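Local coordinates for protein octaprenyl-diphosphate synthase (Roseobacter denitrificans, PDB 4JXN) that probably makes all-trans-octaprenyl diphosphate, the side-chain precursor of isoprenoid quinones, by adding five isopentenyl units to farnesyl diphosphate with magnesium as cofactor, at residues Leu61-Ala66 with Phe75-Ala80; Leu139-Ile144 with Thr189-Val194. All coordinates share one frame; numbering follows the deposited sequence. Where two conformers were deposited one is given.

Contact 1 (Leu61-Ala66 with Phe75-Ala80); sequences LTLAAA and FHINLA
Thr62, Leu63 and Ala66 face His76 and Ala80 where helices 57-68 and 75-94 run antiparallel, an alpha-hairpin within the all-helical isoprenoid synthase fold. The short axes come within 8.7 Å of each other at 154° between their N-to-C directions, and the CA atoms of Thr62 and Ala80 are 5.4 Å apart. Ala66 and Ala80, small residues on both helices, are consistent with the close spacing. No hydrogen bond crosses, and the union rests on van der Waals contact.

Thr62 is split by its chi1 of -62°. CG2 stands anti to the backbone N and reaches into the facing helix, 3.7 Å from Leu79 CB and nearly as close to Ala80 N. OG1, anti to the carbonyl carbon, is hydrogen-bonded to Ala188 O on helix 170-196, so the polar branch serves a third helix while the methyl serves this one.

The next residue, Leu63, sends CD2 against Ile77 CD1 at 3.7 Å, and its CG rests on the methyl of Ala80. Ile77 CD1 in turn lies 3.7 Å above one face of the imidazole of His76, displaced toward the rim. Helix 9-34 closes this side, with Asp22 and Met23 against Leu63.

His76 holds its CG between the backbone N and the carbonyl carbon (chi1 62°), with its CB 3.6 Å from Ala66 CB. The ring of His67, at the end of helix 57-68, meets the imidazole edge-to-face, and Tyr71 reaches it from the connection. ND1 is buried without a polar partner in the model, and Leu63 CD2 sits 3.4 Å from it.

Contact 2 (Leu139-Ile144 with Thr189-Val194); sequences LRVLDI and TEVGGV
Val141 and Ile144 on one helix interlock with Val191 and Val194 on the other, an antiparallel helix pair in the all-helical isoprenoid synthase bundle that joins helix 139-162, which also meets the second subunit, to helix 170-196. The two segments run almost exactly antiparallel, 174° between directions, with axes 9.6 Å apart. Apolar packing carries most of the join. Val194, its CG1 anti to the backbone N (chi1 163°), spreads its two methyls between partners: CG1 presses on Val141 CG1 at 3.5 Å, while CG2 lies 3.7 Å from Ile144 CD1. Val191 uses a single branch, CG1, which touches Ile144 CG2 at 3.6 Å and also packs against Val141 CB. Ile144 thus uses both branches, CG2 on Val191 and CD1 on Val194, its side chain running antiparallel to each of theirs.

Two charged side chains add their aliphatic and flat parts to this apolar strip. Arg140, with CG anti to the backbone N (chi1 -172°), sets that atom against Val194 CG1. Bends at chi2 and chi3 then swing the guanidinium over the same valine, but Arg140 was modelled in two conformers, so this placement holds for one of them and is doubtful. Glu190, extended beyond CG, crosses Ile144 at a slant, placing OE1 3.2 Å from Ile144 CG2, a close approach of a carboxylate to a methyl.

Helix 200-224 adjoins the charged side, where Val203 touches Glu190 and Val194 and Phe207 touches Glu190. Beyond the valines, Leu79 of helix 75-94 packs on Val141 and Val191, and Thr62 of helix 57-68 also reaches Val191. On helix 139-162, Leu139, Leu142 and Asp143 pack against the second subunit, on its Leu139, Phe130 and Val134 respectively.

Both contacts join antiparallel helices in the same part of the bundle, their centres about 10 Å apart, but they use four different helices. Contact 1 ties neighbours in sequence through a short connection; contact 2 brings together helices whose segments are 45 residues apart. The first is buried, with closer axes and a mix of leucine, threonine, alanine and histidine, the histidine enclosed at one end. The second is only partly buried, has wider spacing filled by branched side chains, and takes charged residues at its margin. They meet directly where helix 170-196 backs onto helix 57-68: Ala65 CB lies 3.2 Å from Thr189 O, and Leu61 CB packs on Thr189 CG2.

Contact 1 (Leu61-Ala66 with Phe75-Ala80)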
loop_
_atom_site.group_PDB
_atom_site.type_symbol
_atom_site.label_atom_id
_atom_site.label_comp_id
_atom_site.label_asym_id
_atom_site.label_seq_id
_atom_site.Cartn_x
_atom_site.Cartn_y
_atom_site.Cartn_z
ATOM N N LEU A 61 4.499 -19.197 -10.429
ATOM C CA LEU A 61 3.123 -19.586 -10.742
ATOM C C LEU A 61 2.549 -18.809 -11.922
ATOM O O LEU A 61 1.854 -19.375 -12.770
ATOM C CB LEU A 61 2.221 -19.419 -9.525
ATOM C CG LEU A 61 2.425 -20.478 -8.438
ATOM C CD1 LEU A 61 1.558 -20.156 -7.236
ATOM C CD2 LEU A 61 2.145 -21.888 -8.966
ATOM N N THR A 62 2.865 -17.520 -11.973
ATOM C CA THR A 62 2.346 -16.623 -13.000
ATOM C C THR A 62 2.933 -16.972 -14.350
ATOM O O THR A 62 2.204 -17.080 -15.345
ATOM C CB THR A 62 2.621 -15.139 -12.633
ATOM O OG1 THR A 62 1.940 -14.829 -11.404
ATOM C CG2 THR A 62 2.140 -14.187 -13.743
ATOM N N LEU A 63 4.245 -17.175 -14.382
ATOM C CA LEU A 63 4.938 -17.513 -15.634
ATOM C C LEU A 63 4.508 -18.877 -16.116
ATOM O O LEU A 63 4.239 -19.105 -17.315
ATOM C CB LEU A 63 6.441 -17.526 -15.419
ATOM C CG LEU A 63 7.070 -16.202 -14.981
ATOM C CD1 LEU A 63 8.439 -16.435 -14.349
ATOM C CD2 LEU A 63 7.143 -15.260 -16.174
ATOM N N ALA A 64 4.448 -19.802 -15.168
ATOM C CA ALA A 64 4.049 -21.154 -15.501
ATOM C C ALA A 64 2.664 -21.132 -16.115
ATOM O O ALA A 64 2.416 -21.800 -17.118
ATOM C CB ALA A 64 4.073 -22.023 -14.280
ATOM N N ALA A 65 1.768 -20.354 -15.512
ATOM C CA ALA A 65 0.383 -20.313 -15.959
ATOM C C ALA A 65 0.272 -19.692 -17.358
ATOM O O ALA A 65 -0.526 -20.123 -18.185
ATOM C CB ALA A 65 -0.493 -19.573 -14.970
ATOM N N ALA A 66 1.090 -18.691 -17.619
ATOM C CA ALA A 66 1.095 -18.042 -18.917
ATOM C C ALA A 66 1.556 -19.010 -19.989
ATOM O O ALA A 66 0.901 -19.161 -21.017
ATOM C CB ALA A 66 1.990 -16.817 -18.882
ATOM N N PHE A 75 4.068 -9.488 -20.997
ATOM C CA PHE A 75 3.463 -8.963 -19.767
ATOM C C PHE A 75 3.408 -9.945 -18.593
ATOM O O PHE A 75 3.298 -9.519 -17.444
ATOM C CB PHE A 75 2.087 -8.373 -20.074
ATOM C CG PHE A 75 2.140 -7.184 -21.005
ATOM C CD1 PHE A 75 3.026 -6.130 -20.764
ATOM C CD2 PHE A 75 1.313 -7.113 -22.117
ATOM C CE1 PHE A 75 3.083 -5.039 -21.615
ATOM C CE2 PHE A 75 1.367 -6.023 -22.970
ATOM C CZ PHE A 75 2.248 -4.987 -22.717
ATOM N N HIS A 76 3.495 -11.243 -18.878
ATOM C CA HIS A 76 3.659 -12.274 -17.837
ATOM C C HIS A 76 4.857 -11.975 -16.933
ATOM O O HIS A 76 4.829 -12.246 -15.726
ATOM C CB HIS A 76 3.743 -13.674 -18.467
ATOM C CG HIS A 76 4.909 -13.870 -19.387
ATOM N ND1 HIS A 76 5.755 -14.955 -19.289
ATOM C CD2 HIS A 76 5.375 -13.124 -20.417
ATOM C CE1 HIS A 76 6.687 -14.869 -20.222
ATOM N NE2 HIS A 76 6.480 -13.767 -20.917
ATOM N N ILE A 77 5.876 -11.356 -17.523
ATOM C CA ILE A 77 7.034 -10.854 -16.786
ATOM C C ILE A 77 6.637 -9.717 -15.840
ATOM O O ILE A 77 7.026 -9.691 -14.652
ATOM C CB ILE A 77 8.128 -10.334 -17.755
ATOM C CG1 ILE A 77 8.485 -11.391 -18.802
ATOM C CG2 ILE A 77 9.391 -9.945 -16.993
ATOM C CD1 ILE A 77 8.925 -12.717 -18.205
ATOM N N ASN A 78 5.857 -8.773 -16.360
ATOM C CA ASN A 78 5.344 -7.682 -15.508
ATOM C C ASN A 78 4.565 -8.268 -14.339
ATOM O O ASN A 78 4.792 -7.931 -13.168
ATOM C CB ASN A 78 4.423 -6.735 -16.284
ATOM C CG ASN A 78 5.085 -6.115 -17.508
ATOM O OD1 ASN A 78 5.958 -6.708 -18.139
ATOM N ND2 ASN A 78 4.649 -4.909 -17.854
ATOM N N LEU A 79 3.642 -9.165 -14.671
ATOM C CA LEU A 79 2.731 -9.717 -13.682
ATOM C C LEU A 79 3.436 -10.547 -12.618
ATOM O O LEU A 79 3.047 -10.521 -11.461
ATOM C CB LEU A 79 1.652 -10.543 -14.377
ATOM C CG LEU A 79 0.734 -9.705 -15.262
ATOM C CD1 LEU A 79 -0.262 -10.598 -15.996
ATOM C CD2 LEU A 79 0.046 -8.645 -14.408
ATOM N N ALA A 80 4.458 -11.297 -13.011
ATOM C CA ALA A 80 5.188 -12.093 -12.041
ATOM C C ALA A 80 6.028 -11.184 -11.139
ATOM O O ALA A 80 6.168 -11.453 -9.954
ATOM C CB ALA A 80 6.053 -13.130 -12.738
#

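Contact 2 (Leu139-Ile144 with Thr189-Val194)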
loop_
_atom_site.group_PDB
_atom_site.type_symbol
_atom_site.label_atom_id
_atom_site.label_comp_id
_atom_site.label_asym_id
_atom_site.label_seq_id
_atom_site.Cartn_x
_atom_site.Cartn_y
_atom_site.Cartn_z
ATOM N N LEU A 139 -7.498 -4.688 -17.848
ATOM C CA LEU A 139 -8.306 -4.288 -16.717
ATOM C C LEU A 139 -8.682 -5.518 -15.900
ATOM O O LEU A 139 -8.694 -5.472 -14.662
ATOM C CB LEU A 139 -9.523 -3.508 -17.191
ATOM C CG LEU A 139 -9.140 -2.155 -17.794
ATOM C CD1 LEU A 139 -10.183 -1.680 -18.801
ATOM C CD2 LEU A 139 -8.935 -1.126 -16.691
ATOM N N ARG A 140 -8.952 -6.615 -16.608
ATOM C CA ARG A 140 -9.273 -7.887 -15.970
ATOM C C ARG A 140 -8.229 -8.319 -14.933
ATOM O O ARG A 140 -8.597 -8.690 -13.816
ATOM C CB ARG A 140 -9.436 -8.986 -17.017
ATOM C CG ARG A 140 -9.958 -10.298 -16.448
ATOM C CD ARG A 140 -11.355 -10.650 -16.925
ATOM N NE ARG A 140 -11.502 -12.101 -16.980
ATOM C CZ ARG A 140 -11.004 -12.852 -17.956
ATOM N NH1 ARG A 140 -10.355 -12.282 -18.956
ATOM N NH2 ARG A 140 -11.163 -14.165 -17.940
ATOM N N VAL A 141 -6.936 -8.282 -15.289
ATOM C CA VAL A 141 -5.882 -8.712 -14.331
ATOM C C VAL A 141 -5.761 -7.720 -13.176
ATOM O O VAL A 141 -5.365 -8.086 -12.060
ATOM C CB VAL A 141 -4.458 -8.927 -14.945
ATOM C CG1 VAL A 141 -4.509 -9.767 -16.216
ATOM C CG2 VAL A 141 -3.718 -7.620 -15.172
ATOM N N LEU A 142 -6.067 -6.461 -13.472
ATOM C CA LEU A 142 -6.034 -5.390 -12.483
ATOM C C LEU A 142 -7.133 -5.627 -11.487
ATOM O O LEU A 142 -6.922 -5.516 -10.275
ATOM C CB LEU A 142 -6.215 -4.021 -13.153
ATOM C CG LEU A 142 -4.929 -3.481 -13.786
ATOM C CD1 LEU A 142 -5.191 -2.505 -14.927
ATOM C CD2 LEU A 142 -4.071 -2.837 -12.702
ATOM N N ASP A 143 -8.314 -5.967 -11.996
ATOM C CA ASP A 143 -9.403 -6.344 -11.124
ATOM C C ASP A 143 -8.971 -7.501 -10.241
ATOM O O ASP A 143 -9.164 -7.461 -9.035
ATOM C CB ASP A 143 -10.648 -6.744 -11.904
ATOM C CG ASP A 143 -11.924 -6.635 -11.072
ATOM O OD1 ASP A 143 -12.180 -5.559 -10.487
ATOM O OD2 ASP A 143 -12.681 -7.624 -11.013
ATOM N N ILE A 144 -8.383 -8.519 -10.857
ATOM C CA ILE A 144 -7.999 -9.734 -10.140
ATOM C C ILE A 144 -7.016 -9.398 -9.020
ATOM O O ILE A 144 -7.233 -9.774 -7.878
ATOM C CB ILE A 144 -7.443 -10.788 -11.119
ATOM C CG1 ILE A 144 -8.604 -11.330 -11.978
ATOM C CG2 ILE A 144 -6.751 -11.921 -10.373
ATOM C CD1 ILE A 144 -8.176 -12.146 -13.174
ATOM N N THR A 189 -1.667 -17.325 -10.464
ATOM C CA THR A 189 -1.946 -18.339 -11.459
ATOM C C THR A 189 -3.032 -17.849 -12.379
ATOM O O THR A 189 -2.940 -18.002 -13.598
ATOM C CB THR A 189 -2.424 -19.651 -10.800
ATOM O OG1 THR A 189 -3.487 -19.376 -9.879
ATOM C CG2 THR A 189 -1.303 -20.299 -10.065
ATOM N N GLU A 190 -4.062 -17.251 -11.780
ATOM C CA GLU A 190 -5.179 -16.724 -12.537
ATOM C C GLU A 190 -4.768 -15.620 -13.509
ATOM O O GLU A 190 -5.160 -15.666 -14.670
ATOM C CB GLU A 190 -6.290 -16.237 -11.601
ATOM C CG GLU A 190 -7.653 -16.124 -12.263
ATOM C CD GLU A 190 -8.695 -15.420 -11.404
ATOM O OE1 GLU A 190 -8.327 -14.715 -10.443
ATOM O OE2 GLU A 190 -9.897 -15.573 -11.708
ATOM N N VAL A 191 -3.985 -14.636 -13.067
ATOM C CA VAL A 191 -3.545 -13.587 -14.010
ATOM C C VAL A 191 -2.672 -14.126 -15.139
ATOM O O VAL A 191 -2.690 -13.584 -16.248
ATOM C CB VAL A 191 -2.820 -12.398 -13.344
ATOM C CG1 VAL A 191 -3.771 -11.659 -12.408
ATOM C CG2 VAL A 191 -1.530 -12.832 -12.656
ATOM N N GLY A 192 -1.908 -15.179 -14.864
ATOM C CA GLY A 192 -1.109 -15.818 -15.904
ATOM C C GLY A 192 -1.980 -16.390 -17.010
ATOM O O GLY A 192 -1.611 -16.382 -18.182
ATOM N N GLY A 193 -3.147 -16.897 -16.647
ATOM C CA GLY A 193 -4.057 -17.461 -17.641
ATOM C C GLY A 193 -4.794 -16.363 -18.380
ATOM O O GLY A 193 -5.052 -16.467 -19.578
ATOM N N VAL A 194 -5.147 -15.309 -17.656
ATOM C CA VAL A 194 -5.935 -14.218 -18.223
ATOM C C VAL A 194 -5.126 -13.449 -19.246
ATOM O O VAL A 194 -5.625 -13.130 -20.323
ATOM C CB VAL A 194 -6.439 -13.266 -17.127
ATOM C CG1 VAL A 194 -6.891 -11.928 -17.709
ATOM C CG2 VAL A 194 -7.564 -13.929 -16.350
#